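Long-range contacts in putative exported protein (Bacteroides fragilis, PDB 3FZX), which is of unknown function, but carries calcium ions and has a YmcC-like fold that suggests it may bind lipid: residues E15-R21 against L34-Q40; T87-A91 against Y170-T176; D98-D104 against T128-K134. All blocks are in the same frame, centred on the assembly; numbering follows the deposited sequence.

All three contacts reach one antiparallel sheet closed into a barrel, but they use it differently. Contacts 1 and 3 each pair neighbouring strands, 18-25 with 30-44 and 99-107 with 127-133; both are partly buried and rest on backbone hydrogen bonds. Contact 3 reaches the second subunit firmly, through Arg-130 and Tyr-132, contact 1 only weakly. Contact 2 is buried and has no hydrogen bond across it: the start of helix 89-94 meets side chains of strand 161-175. Contacts 1 and 2 touch where Thr-87 CG2 packs on Arg-21 and Leu-34. Contacts 2 and 3 have centres about 13 Å apart, and the helix of one leads to the first strand of the other.

Contact 1 (E15-R21 against L34-Q40); sequences EGEQITR and LVYRVDQ
Arg-21 and Leu-34 face each other as an antiparallel hydrogen-bonded pair: Arg-21 N donates a hydrogen bond to Leu-34 O at 2.8 Å, and Leu-34 N donates one to Arg-21 O. The arginine side chain leaves on the same face as Leu-34 and Tyr-36. From CB it runs to CG, placed anti to the backbone N (chi1 -160°), and on to CD in an extended line; the bend at chi3 (80°) then brings the guanidinium group alongside Leu-34 and Tyr-36. NE is hydrogen-bonded to Ser-211 OG of strand 207-217. Arg-21 NH2 packs on Leu-34 CD2 at 3.9 Å. NH1 lies in the plane of the Tyr-36 ring, at its edge, 4.0 Å from Tyr-36 CE2, with guanidinium and ring planes 34° apart. Asp-84 OD1 takes both a salt bridge from NH1 and a hydrogen bond with Tyr-36 OH, so one carboxylate oxygen ties the two side chains together.

The arrangement is the beta hairpin of strands 18-25 and 30-44; the axes of the short segments 18-21 and 34-40 come within 4.7 Å and run nearly antiparallel. Strand 18-25 pairs on its other side with strand 207-217, which closes the barrel. Ile-19 and Tyr-36 form the next hydrogen-bonded pair, linked by bonds in both directions. On the opposite face Gln-18 CG rests on Val-35 CG1 at 3.8 Å, while Gln-18 NE2 lies 3.7 Å from Arg-37 CD. Arg-37 itself points its NH1 to Asp-39 OD1 in a salt bridge of 3.3 Å along its own strand, meeting the lone pair turned away from the other oxygen. Beyond the strand pairing, Val-38 N bonds to Glu-17 O and Gly-16 N to Val-38 O, while Val-38 CG1 packs against Glu-15 CA at 3.7 Å.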
loop_
_atom_site.group_PDB
_atom_site.type_symbol
_atom_site.label_atom_id
_atom_site.label_comp_id
_atom_site.label_asym_id
_atom_site.label_seq_id
_atom_site.Cartn_x
_atom_site.Cartn_y
_atom_site.Cartn_z
ATOM N N GLU A 15 -11.217 11.638 15.068
ATOM C CA GLU A 15 -10.302 10.977 16.013
ATOM C C GLU A 15 -11.083 10.329 17.138
ATOM O O GLU A 15 -11.983 10.940 17.672
ATOM C CB GLU A 15 -9.283 11.975 16.609
ATOM C CG GLU A 15 -8.238 12.403 15.593
ATOM C CD GLU A 15 -7.117 13.270 16.170
ATOM O OE1 GLU A 15 -7.199 13.673 17.368
ATOM O OE2 GLU A 15 -6.163 13.541 15.392
ATOM N N GLY A 16 -10.734 9.096 17.480
ATOM C CA GLY A 16 -11.405 8.373 18.555
ATOM C C GLY A 16 -12.627 7.595 18.088
ATOM O O GLY A 16 -13.076 6.713 18.794
ATOM N N GLU A 17 -13.176 7.900 16.910
ATOM C CA GLU A 17 -14.389 7.204 16.435
ATOM C C GLU A 17 -14.093 5.716 16.264
ATOM O O GLU A 17 -12.989 5.365 15.858
ATOM C CB GLU A 17 -14.912 7.799 15.115
ATOM C CG GLU A 17 -16.165 7.100 14.584
ATOM C CD GLU A 17 -16.814 7.798 13.421
ATOM O OE1 GLU A 17 -16.326 8.871 12.990
ATOM O OE2 GLU A 17 -17.829 7.256 12.933
ATOM N N GLN A 18 -15.090 4.875 16.547
ATOM C CA GLN A 18 -14.944 3.414 16.576
ATOM C C GLN A 18 -16.104 2.721 15.848
ATOM O O GLN A 18 -17.252 2.992 16.134
ATOM C CB GLN A 18 -14.893 2.969 18.035
ATOM C CG GLN A 18 -14.011 1.798 18.277
ATOM C CD GLN A 18 -13.788 1.560 19.747
ATOM O OE1 GLN A 18 -14.361 0.636 20.327
ATOM N NE2 GLN A 18 -12.967 2.404 20.367
ATOM N N ILE A 19 -15.785 1.881 14.872
ATOM C CA ILE A 19 -16.762 1.181 14.035
ATOM C C ILE A 19 -16.567 -0.303 14.292
ATOM O O ILE A 19 -15.423 -0.770 14.303
ATOM C CB ILE A 19 -16.509 1.417 12.509
ATOM C CG1 ILE A 19 -16.716 2.886 12.126
ATOM C CG2 ILE A 19 -17.419 0.561 11.637
ATOM C CD1 ILE A 19 -17.967 3.457 12.558
ATOM N N THR A 20 -17.666 -1.028 14.514
ATOM C CA THR A 20 -17.638 -2.469 14.709
ATOM C C THR A 20 -18.439 -3.117 13.612
ATOM O O THR A 20 -19.544 -2.682 13.323
ATOM C CB THR A 20 -18.241 -2.848 16.039
ATOM O OG1 THR A 20 -17.547 -2.129 17.051
ATOM C CG2 THR A 20 -18.138 -4.380 16.309
ATOM N N ARG A 21 -17.866 -4.153 12.999
ATOM C CA ARG A 21 -18.559 -4.940 12.007
ATOM C C ARG A 21 -18.496 -6.431 12.430
ATOM O O ARG A 21 -17.445 -6.934 12.842
ATOM C CB ARG A 21 -17.927 -4.704 10.639
ATOM C CG ARG A 21 -18.855 -5.096 9.509
ATOM C CD ARG A 21 -18.538 -4.480 8.158
ATOM N NE ARG A 21 -17.454 -5.212 7.506
ATOM C CZ ARG A 21 -16.212 -4.780 7.343
ATOM N NH1 ARG A 21 -15.854 -3.568 7.746
ATOM N NH2 ARG A 21 -15.320 -5.569 6.745
ATOM N N LEU A 34 -14.878 -7.338 13.946
ATOM C CA LEU A 34 -13.816 -6.433 13.504
ATOM C C LEU A 34 -14.100 -5.031 14.057
ATOM O O LEU A 34 -15.216 -4.500 13.910
ATOM C CB LEU A 34 -13.744 -6.386 11.973
ATOM C CG LEU A 34 -12.740 -5.387 11.347
ATOM C CD1 LEU A 34 -11.260 -5.639 11.814
ATOM C CD2 LEU A 34 -12.844 -5.366 9.801
ATOM N N VAL A 35 -13.089 -4.430 14.676
ATOM C CA VAL A 35 -13.220 -3.113 15.312
ATOM C C VAL A 35 -12.137 -2.197 14.767
ATOM O O VAL A 35 -10.945 -2.546 14.818
ATOM C CB VAL A 35 -13.040 -3.184 16.845
ATOM C CG1 VAL A 35 -13.296 -1.803 17.466
ATOM C CG2 VAL A 35 -13.958 -4.219 17.462
ATOM N N TYR A 36 -12.549 -1.053 14.227
ATOM C CA TYR A 36 -11.629 -0.030 13.759
ATOM C C TYR A 36 -11.733 1.150 14.706
ATOM O O TYR A 36 -12.841 1.511 15.116
ATOM C CB TYR A 36 -12.043 0.470 12.380
ATOM C CG TYR A 36 -11.816 -0.465 11.238
ATOM C CD1 TYR A 36 -10.518 -0.779 10.821
ATOM C CD2 TYR A 36 -12.886 -0.977 10.503
ATOM C CE1 TYR A 36 -10.287 -1.624 9.704
ATOM C CE2 TYR A 36 -12.675 -1.814 9.403
ATOM C CZ TYR A 36 -11.375 -2.138 9.004
ATOM O OH TYR A 36 -11.175 -2.966 7.909
ATOM N N ARG A 37 -10.605 1.759 15.049
ATOM C CA ARG A 37 -10.606 3.007 15.806
ATOM C C ARG A 37 -9.694 4.041 15.118
ATOM O O ARG A 37 -8.506 3.763 14.852
ATOM C CB ARG A 37 -10.175 2.777 17.252
ATOM C CG ARG A 37 -10.235 4.052 18.112
ATOM C CD ARG A 37 -9.699 3.868 19.540
ATOM N NE ARG A 37 -8.446 3.112 19.634
ATOM C CZ ARG A 37 -7.222 3.581 19.367
ATOM N NH1 ARG A 37 -7.022 4.836 18.952
ATOM N NH2 ARG A 37 -6.180 2.767 19.508
ATOM N N VAL A 38 -10.259 5.213 14.822
ATOM C CA VAL A 38 -9.525 6.303 14.199
ATOM C C VAL A 38 -8.501 6.841 15.199
ATOM O O VAL A 38 -8.877 7.330 16.265
ATOM C CB VAL A 38 -10.460 7.451 13.764
ATOM C CG1 VAL A 38 -9.627 8.657 13.264
ATOM C CG2 VAL A 38 -11.436 6.981 12.690
ATOM N N ASP A 39 -7.222 6.701 14.874
ATOM C CA ASP A 39 -6.116 7.146 15.738
ATOM C C ASP A 39 -5.778 8.598 15.440
ATOM O O ASP A 39 -5.700 9.403 16.342
ATOM C CB ASP A 39 -4.863 6.291 15.523
ATOM C CG ASP A 39 -3.844 6.421 16.677
ATOM O OD1 ASP A 39 -4.183 6.013 17.804
ATOM O OD2 ASP A 39 -2.702 6.896 16.470
ATOM N N GLN A 40 -5.608 8.937 14.167
ATOM C CA GLN A 40 -5.245 10.297 13.786
ATOM C C GLN A 40 -5.799 10.662 12.423
ATOM O O GLN A 40 -5.846 9.825 11.546
ATOM C CB GLN A 40 -3.714 10.425 13.736
ATOM C CG GLN A 40 -3.023 10.590 15.099
ATOM C CD GLN A 40 -3.465 11.861 15.843
ATOM O OE1 GLN A 40 -3.562 12.940 15.252
ATOM N NE2 GLN A 40 -3.733 11.728 17.140
#

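Contact 2 (T87-A91 against Y170-T176); sequences TFPTA and YEMNIWT
Phe-88 dominates the aromatic part of this contact, its ring reaching toward strand 161-175 to meet Tyr-170 and Met-172, which come from the opposite direction. Phe-88 CG stands anti to its own carbonyl carbon (chi1 -67°), which sends the ring from the N-cap position of helix 89-94 to the strand. Tyr-170 OH approaches near the plane of that ring, at its edge, 3.4 Å from Phe-88 CZ, and Tyr-170 CE1 is 3.7 Å from the same carbon. Met-172, a selenomethionine, makes a Met-aromatic contact: its SE lies 5.1 Å from the centroid of the Phe-88 ring and 46° off the ring normal, an oblique approach. The position of its methyl group against the ring is doubtful in the model.

Apolar packing continues along the strand. Ile-174 CD1 meets Phe-88 CD2 at 4.0 Å, and Ile-174 CG2 slides past Thr-90 CG2 at 3.8 Å. Thr-90 and Thr-176 then reach toward each other tip to tip, methyl to methyl, their CG2 atoms 3.5 Å apart. Thr-176 OG1 is hydrogen-bonded to Glu-179 N, in the turn leading to strand 180-190.

The surroundings place the ring inside the barrel, against the inward side of several strands: Phe-88 also touches Ile-143 and Gln-200, while Thr-90 touches Ile-181. Phe-88, just before the helix, and Thr-90 in its first turn together touch strands 136-158, 161-175, 180-190 and 194-202. With no hydrogen bond between the segments, the association rests on shape and on burial of an apolar patch, with polar groups such as Gln-200 at its border, that joins the start of the helix to the inner side of the strand.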
loop_
_atom_site.group_PDB
_atom_site.type_symbol
_atom_site.label_atom_id
_atom_site.label_comp_id
_atom_site.label_asym_id
_atom_site.label_seq_id
_atom_site.Cartn_x
_atom_site.Cartn_y
_atom_site.Cartn_z
ATOM N N THR A 87 -11.887 -10.144 6.121
ATOM C CA THR A 87 -13.061 -10.750 6.742
ATOM C C THR A 87 -13.511 -12.004 6.005
ATOM O O THR A 87 -14.481 -12.617 6.404
ATOM C CB THR A 87 -14.262 -9.790 6.913
ATOM O OG1 THR A 87 -14.937 -9.620 5.667
ATOM C CG2 THR A 87 -13.830 -8.452 7.459
ATOM N N PHE A 88 -12.817 -12.415 4.946
ATOM C CA PHE A 88 -13.135 -13.698 4.298
ATOM C C PHE A 88 -12.773 -14.818 5.289
ATOM O O PHE A 88 -11.806 -14.686 6.022
ATOM C CB PHE A 88 -12.362 -13.843 2.992
ATOM C CG PHE A 88 -12.780 -12.861 1.892
ATOM C CD1 PHE A 88 -13.719 -11.836 2.110
ATOM C CD2 PHE A 88 -12.182 -12.942 0.629
ATOM C CE1 PHE A 88 -14.071 -10.950 1.088
ATOM C CE2 PHE A 88 -12.528 -12.049 -0.400
ATOM C CZ PHE A 88 -13.467 -11.050 -0.162
ATOM N N PRO A 89 -13.565 -15.903 5.351
ATOM C CA PRO A 89 -13.300 -16.950 6.348
ATOM C C PRO A 89 -11.889 -17.573 6.342
ATOM O O PRO A 89 -11.328 -17.850 7.414
ATOM C CB PRO A 89 -14.346 -18.018 5.999
ATOM C CG PRO A 89 -15.463 -17.262 5.429
ATOM C CD PRO A 89 -14.843 -16.139 4.650
ATOM N N THR A 90 -11.337 -17.794 5.151
ATOM C CA THR A 90 -9.972 -18.340 5.007
ATOM C C THR A 90 -8.997 -17.442 5.731
ATOM O O THR A 90 -8.126 -17.915 6.434
ATOM C CB THR A 90 -9.560 -18.505 3.506
ATOM O OG1 THR A 90 -10.481 -19.394 2.873
ATOM C CG2 THR A 90 -8.145 -19.063 3.346
ATOM N N ALA A 91 -9.200 -16.140 5.612
ATOM C CA ALA A 91 -8.347 -15.166 6.265
ATOM C C ALA A 91 -8.541 -15.194 7.779
ATOM O O ALA A 91 -7.579 -15.354 8.553
ATOM C CB ALA A 91 -8.637 -13.797 5.711
ATOM N N TYR A 170 -17.794 -8.012 -7.227
ATOM C CA TYR A 170 -16.384 -8.333 -7.510
ATOM C C TYR A 170 -16.154 -9.846 -7.607
ATOM O O TYR A 170 -16.946 -10.635 -7.108
ATOM C CB TYR A 170 -15.447 -7.738 -6.433
ATOM C CG TYR A 170 -15.689 -8.201 -4.993
ATOM C CD1 TYR A 170 -15.071 -9.349 -4.488
ATOM C CD2 TYR A 170 -16.509 -7.477 -4.134
ATOM C CE1 TYR A 170 -15.285 -9.776 -3.168
ATOM C CE2 TYR A 170 -16.732 -7.895 -2.820
ATOM C CZ TYR A 170 -16.122 -9.052 -2.336
ATOM O OH TYR A 170 -16.350 -9.478 -1.027
ATOM N N GLU A 171 -15.095 -10.234 -8.296
ATOM C CA GLU A 171 -14.647 -11.598 -8.279
ATOM C C GLU A 171 -13.456 -11.713 -7.366
ATOM O O GLU A 171 -12.792 -10.709 -7.055
ATOM C CB GLU A 171 -14.306 -12.047 -9.680
ATOM C CG GLU A 171 -15.527 -11.908 -10.606
ATOM C CD GLU A 171 -15.426 -12.784 -11.802
ATOM O OE1 GLU A 171 -15.519 -14.006 -11.606
ATOM O OE2 GLU A 171 -15.240 -12.267 -12.926
HETATM N N MSE A 172 -13.219 -12.920 -6.869
HETATM C CA MSE A 172 -12.004 -13.159 -6.094
HETATM C C MSE A 172 -11.433 -14.579 -6.193
HETATM O O MSE A 172 -12.145 -15.532 -6.499
HETATM C CB MSE A 172 -12.157 -12.719 -4.625
HETATM C CG MSE A 172 -12.535 -13.793 -3.661
HETATM SE SE MSE A 172 -14.417 -13.985 -3.633
HETATM C CE MSE A 172 -14.840 -13.157 -1.911
ATOM N N ASN A 173 -10.114 -14.640 -6.006
ATOM C CA ASN A 173 -9.366 -15.886 -5.948
ATOM C C ASN A 173 -8.672 -15.900 -4.597
ATOM O O ASN A 173 -8.051 -14.907 -4.197
ATOM C CB ASN A 173 -8.342 -15.971 -7.081
ATOM C CG ASN A 173 -8.994 -16.123 -8.448
ATOM O OD1 ASN A 173 -10.206 -16.327 -8.556
ATOM N ND2 ASN A 173 -8.192 -16.029 -9.497
ATOM N N ILE A 174 -8.821 -17.007 -3.873
ATOM C CA ILE A 174 -8.205 -17.174 -2.559
ATOM C C ILE A 174 -7.324 -18.416 -2.612
ATOM O O ILE A 174 -7.811 -19.508 -2.880
ATOM C CB ILE A 174 -9.251 -17.387 -1.488
ATOM C CG1 ILE A 174 -10.239 -16.221 -1.474
ATOM C CG2 ILE A 174 -8.560 -17.637 -0.133
ATOM C CD1 ILE A 174 -11.599 -16.586 -0.911
ATOM N N TRP A 175 -6.032 -18.242 -2.388
ATOM C CA TRP A 175 -5.094 -19.332 -2.413
ATOM C C TRP A 175 -4.409 -19.458 -1.070
ATOM O O TRP A 175 -4.047 -18.461 -0.470
ATOM C CB TRP A 175 -4.052 -19.060 -3.459
ATOM C CG TRP A 175 -3.011 -20.139 -3.515
ATOM C CD1 TRP A 175 -3.067 -21.262 -4.255
ATOM C CD2 TRP A 175 -1.776 -20.202 -2.778
ATOM N NE1 TRP A 175 -1.960 -22.023 -4.046
ATOM C CE2 TRP A 175 -1.145 -21.407 -3.137
ATOM C CE3 TRP A 175 -1.154 -19.365 -1.842
ATOM C CZ2 TRP A 175 0.108 -21.800 -2.613
ATOM C CZ3 TRP A 175 0.085 -19.753 -1.308
ATOM C CH2 TRP A 175 0.696 -20.966 -1.689
ATOM N N THR A 176 -4.287 -20.686 -0.584
ATOM C CA THR A 176 -3.392 -21.046 0.522
ATOM C C THR A 176 -2.647 -22.257 -0.016
ATOM O O THR A 176 -3.030 -22.795 -1.055
ATOM C CB THR A 176 -4.112 -21.492 1.812
ATOM O OG1 THR A 176 -4.722 -22.782 1.601
ATOM C CG2 THR A 176 -5.126 -20.488 2.239
#

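Contact 3 (D98-D104 against T128-K134)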
loop_
_atom_site.group_PDB
_atom_site.type_symbol
_atom_site.label_atom_id
_atom_site.label_comp_id
_atom_site.label_asym_id
_atom_site.label_seq_id
_atom_site.Cartn_x
_atom_site.Cartn_y
_atom_site.Cartn_z
ATOM N N ASP A 98 1.052 -13.457 15.246
ATOM C CA ASP A 98 2.226 -13.428 14.378
ATOM C C ASP A 98 1.898 -13.319 12.878
ATOM O O ASP A 98 2.812 -13.394 12.051
ATOM C CB ASP A 98 3.124 -14.654 14.645
ATOM C CG ASP A 98 3.783 -14.620 16.033
ATOM O OD1 ASP A 98 3.608 -13.648 16.796
ATOM O OD2 ASP A 98 4.481 -15.586 16.374
ATOM N N VAL A 99 0.620 -13.153 12.525
ATOM C CA VAL A 99 0.239 -12.988 11.127
ATOM C C VAL A 99 0.278 -11.516 10.754
ATOM O O VAL A 99 -0.201 -10.665 11.477
ATOM C CB VAL A 99 -1.166 -13.579 10.812
ATOM C CG1 VAL A 99 -1.706 -13.034 9.500
ATOM C CG2 VAL A 99 -1.100 -15.109 10.768
ATOM N N TYR A 100 0.859 -11.232 9.607
ATOM C CA TYR A 100 0.936 -9.895 9.058
ATOM C C TYR A 100 0.326 -9.931 7.696
ATOM O O TYR A 100 0.158 -10.987 7.105
ATOM C CB TYR A 100 2.401 -9.453 8.963
ATOM C CG TYR A 100 2.964 -9.314 10.347
ATOM C CD1 TYR A 100 2.727 -8.154 11.106
ATOM C CD2 TYR A 100 3.649 -10.360 10.945
ATOM C CE1 TYR A 100 3.206 -8.024 12.408
ATOM C CE2 TYR A 100 4.142 -10.234 12.256
ATOM C CZ TYR A 100 3.911 -9.071 12.971
ATOM O OH TYR A 100 4.379 -8.958 14.246
HETATM N N MSE A 101 -0.007 -8.762 7.198
HETATM C CA MSE A 101 -0.656 -8.656 5.915
HETATM C C MSE A 101 -0.212 -7.396 5.181
HETATM O O MSE A 101 0.187 -6.418 5.802
HETATM C CB MSE A 101 -2.161 -8.730 6.083
HETATM C CG MSE A 101 -2.714 -7.748 7.039
HETATM SE SE MSE A 101 -4.606 -8.088 7.338
HETATM C CE MSE A 101 -4.519 -9.213 8.955
HETATM N N MSE A 102 -0.198 -7.490 3.855
HETATM C CA MSE A 102 0.170 -6.379 2.988
HETATM C C MSE A 102 -0.732 -6.452 1.759
HETATM O O MSE A 102 -0.960 -7.529 1.212
HETATM C CB MSE A 102 1.629 -6.481 2.545
HETATM C CG MSE A 102 2.680 -6.502 3.663
HETATM SE SE MSE A 102 3.321 -4.755 4.279
HETATM C CE MSE A 102 1.721 -4.046 5.176
ATOM N N GLY A 103 -1.228 -5.302 1.334
ATOM C CA GLY A 103 -2.043 -5.199 0.154
ATOM C C GLY A 103 -1.885 -3.848 -0.491
ATOM O O GLY A 103 -1.247 -2.968 0.047
ATOM N N ASP A 104 -2.481 -3.695 -1.660
ATOM C CA ASP A 104 -2.594 -2.401 -2.309
ATOM C C ASP A 104 -3.533 -1.508 -1.524
ATOM O O ASP A 104 -4.357 -1.995 -0.732
ATOM C CB ASP A 104 -3.218 -2.581 -3.692
ATOM C CG ASP A 104 -2.383 -3.466 -4.580
ATOM O OD1 ASP A 104 -1.397 -2.917 -5.141
ATOM O OD2 ASP A 104 -2.692 -4.695 -4.657
ATOM N N THR A 128 -4.550 -7.019 -4.483
ATOM C CA THR A 128 -4.146 -8.300 -3.911
ATOM C C THR A 128 -3.667 -8.114 -2.470
ATOM O O THR A 128 -2.828 -7.260 -2.179
ATOM C CB THR A 128 -3.062 -8.955 -4.759
ATOM O OG1 THR A 128 -3.582 -9.124 -6.074
ATOM C CG2 THR A 128 -2.641 -10.313 -4.192
ATOM N N LEU A 129 -4.260 -8.889 -1.575
ATOM C CA LEU A 129 -3.877 -8.926 -0.177
ATOM C C LEU A 129 -3.190 -10.257 0.079
ATOM O O LEU A 129 -3.719 -11.304 -0.289
ATOM C CB LEU A 129 -5.122 -8.799 0.717
ATOM C CG LEU A 129 -4.904 -8.816 2.222
ATOM C CD1 LEU A 129 -4.140 -7.588 2.725
ATOM C CD2 LEU A 129 -6.261 -8.971 2.888
ATOM N N ARG A 130 -2.019 -10.210 0.712
ATOM C CA ARG A 130 -1.298 -11.413 1.122
ATOM C C ARG A 130 -1.144 -11.414 2.640
ATOM O O ARG A 130 -0.808 -10.385 3.228
ATOM C CB ARG A 130 0.063 -11.480 0.420
ATOM C CG ARG A 130 -0.089 -11.822 -1.101
ATOM C CD ARG A 130 1.171 -11.619 -1.841
ATOM N NE ARG A 130 1.120 -12.158 -3.198
ATOM C CZ ARG A 130 2.099 -12.086 -4.091
ATOM N NH1 ARG A 130 3.235 -11.450 -3.814
ATOM N NH2 ARG A 130 1.942 -12.650 -5.283
ATOM N N LEU A 131 -1.413 -12.566 3.267
ATOM C CA LEU A 131 -1.244 -12.734 4.705
ATOM C C LEU A 131 -0.214 -13.832 4.946
ATOM O O LEU A 131 -0.096 -14.780 4.173
ATOM C CB LEU A 131 -2.573 -13.079 5.390
ATOM C CG LEU A 131 -3.727 -12.112 5.103
ATOM C CD1 LEU A 131 -4.499 -12.507 3.863
ATOM C CD2 LEU A 131 -4.664 -12.014 6.293
ATOM N N TYR A 132 0.571 -13.684 5.994
ATOM C CA TYR A 132 1.600 -14.682 6.307
ATOM C C TYR A 132 1.961 -14.612 7.759
ATOM O O TYR A 132 1.987 -13.540 8.329
ATOM C CB TYR A 132 2.878 -14.473 5.490
ATOM C CG TYR A 132 3.055 -13.079 4.967
ATOM C CD1 TYR A 132 3.682 -12.072 5.713
ATOM C CD2 TYR A 132 2.587 -12.774 3.689
ATOM C CE1 TYR A 132 3.804 -10.789 5.178
ATOM C CE2 TYR A 132 2.698 -11.525 3.152
ATOM C CZ TYR A 132 3.292 -10.537 3.875
ATOM O OH TYR A 132 3.338 -9.346 3.218
ATOM N N GLN A 133 2.238 -15.768 8.343
ATOM C CA GLN A 133 2.715 -15.858 9.716
ATOM C C GLN A 133 4.246 -15.841 9.771
ATOM O O GLN A 133 4.907 -16.693 9.182
ATOM C CB GLN A 133 2.216 -17.146 10.375
ATOM C CG GLN A 133 2.553 -17.229 11.866
ATOM C CD GLN A 133 1.948 -18.445 12.530
ATOM O OE1 GLN A 133 1.000 -19.048 12.014
ATOM N NE2 GLN A 133 2.497 -18.821 13.683
ATOM N N LYS A 134 4.781 -14.882 10.519
ATOM C CA LYS A 134 6.201 -14.796 10.800
ATOM C C LYS A 134 6.554 -15.985 11.690
ATOM O O LYS A 134 5.904 -16.200 12.705
ATOM C CB LYS A 134 6.530 -13.481 11.522
ATOM C CG LYS A 134 8.020 -13.165 11.537
ATOM C CD LYS A 134 8.389 -12.112 12.571
ATOM C CE LYS A 134 9.911 -11.929 12.630
ATOM N NZ LYS A 134 10.330 -11.364 13.944
#
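Tyr-132 turns its ring beneath the backbone of strand 99-107, so that Tyr-100 O sits over one face, 3.9 Å above the ring plane and offset toward the rim. A chi1 of 22°, away from any staggered position, lays the ring along the sheet. Its side chain and that of Met-102 cross obliquely, though the close approach of Met-102 CG is doubtful because Met-102 has two conformers. The Tyr-132 hydroxyl is hydrogen-bonded to Glu-49 OE2 of the second subunit. Arg-130, on the same face, extends from CG to NE and leads away from the facing strand, to salt bridges with Glu-142 and with Glu-49 of the second subunit.

Strands 99-107 and 127-133 are neighbours in the antiparallel barrel, with the axes of the short segments 99-103 and 128-133 4.5 Å apart at their closest. Tyr-100 with Tyr-132 and Met-102 with Arg-130 are the hydrogen-bonded pairs; Arg-130 N reaches Met-102 O with an N-H...O angle of 175°.

The other face carries Val-99, Met-101, Leu-129, Leu-131 and Gln-133. Met-101, a selenomethionine, has CG between the backbone N and the carbonyl carbon (chi1 54°) and runs alongside Leu-131, pointing the same way: its CB lies 3.9 Å from Leu-131 CG, and its CE is equally close to Leu-131 CD2. Both also pack on Met-95. Val-99 crosses Gln-133 at about a right angle, Val-99 CG2 being 3.9 Å from Gln-133 CB, while the extended Gln-133 chain takes its OE1 to Asn-139. At the far end Asp-104 OD2 accepts a hydrogen bond from Thr-128 N at 3.0 Å, a side-chain oxygen here receiving a backbone N-H.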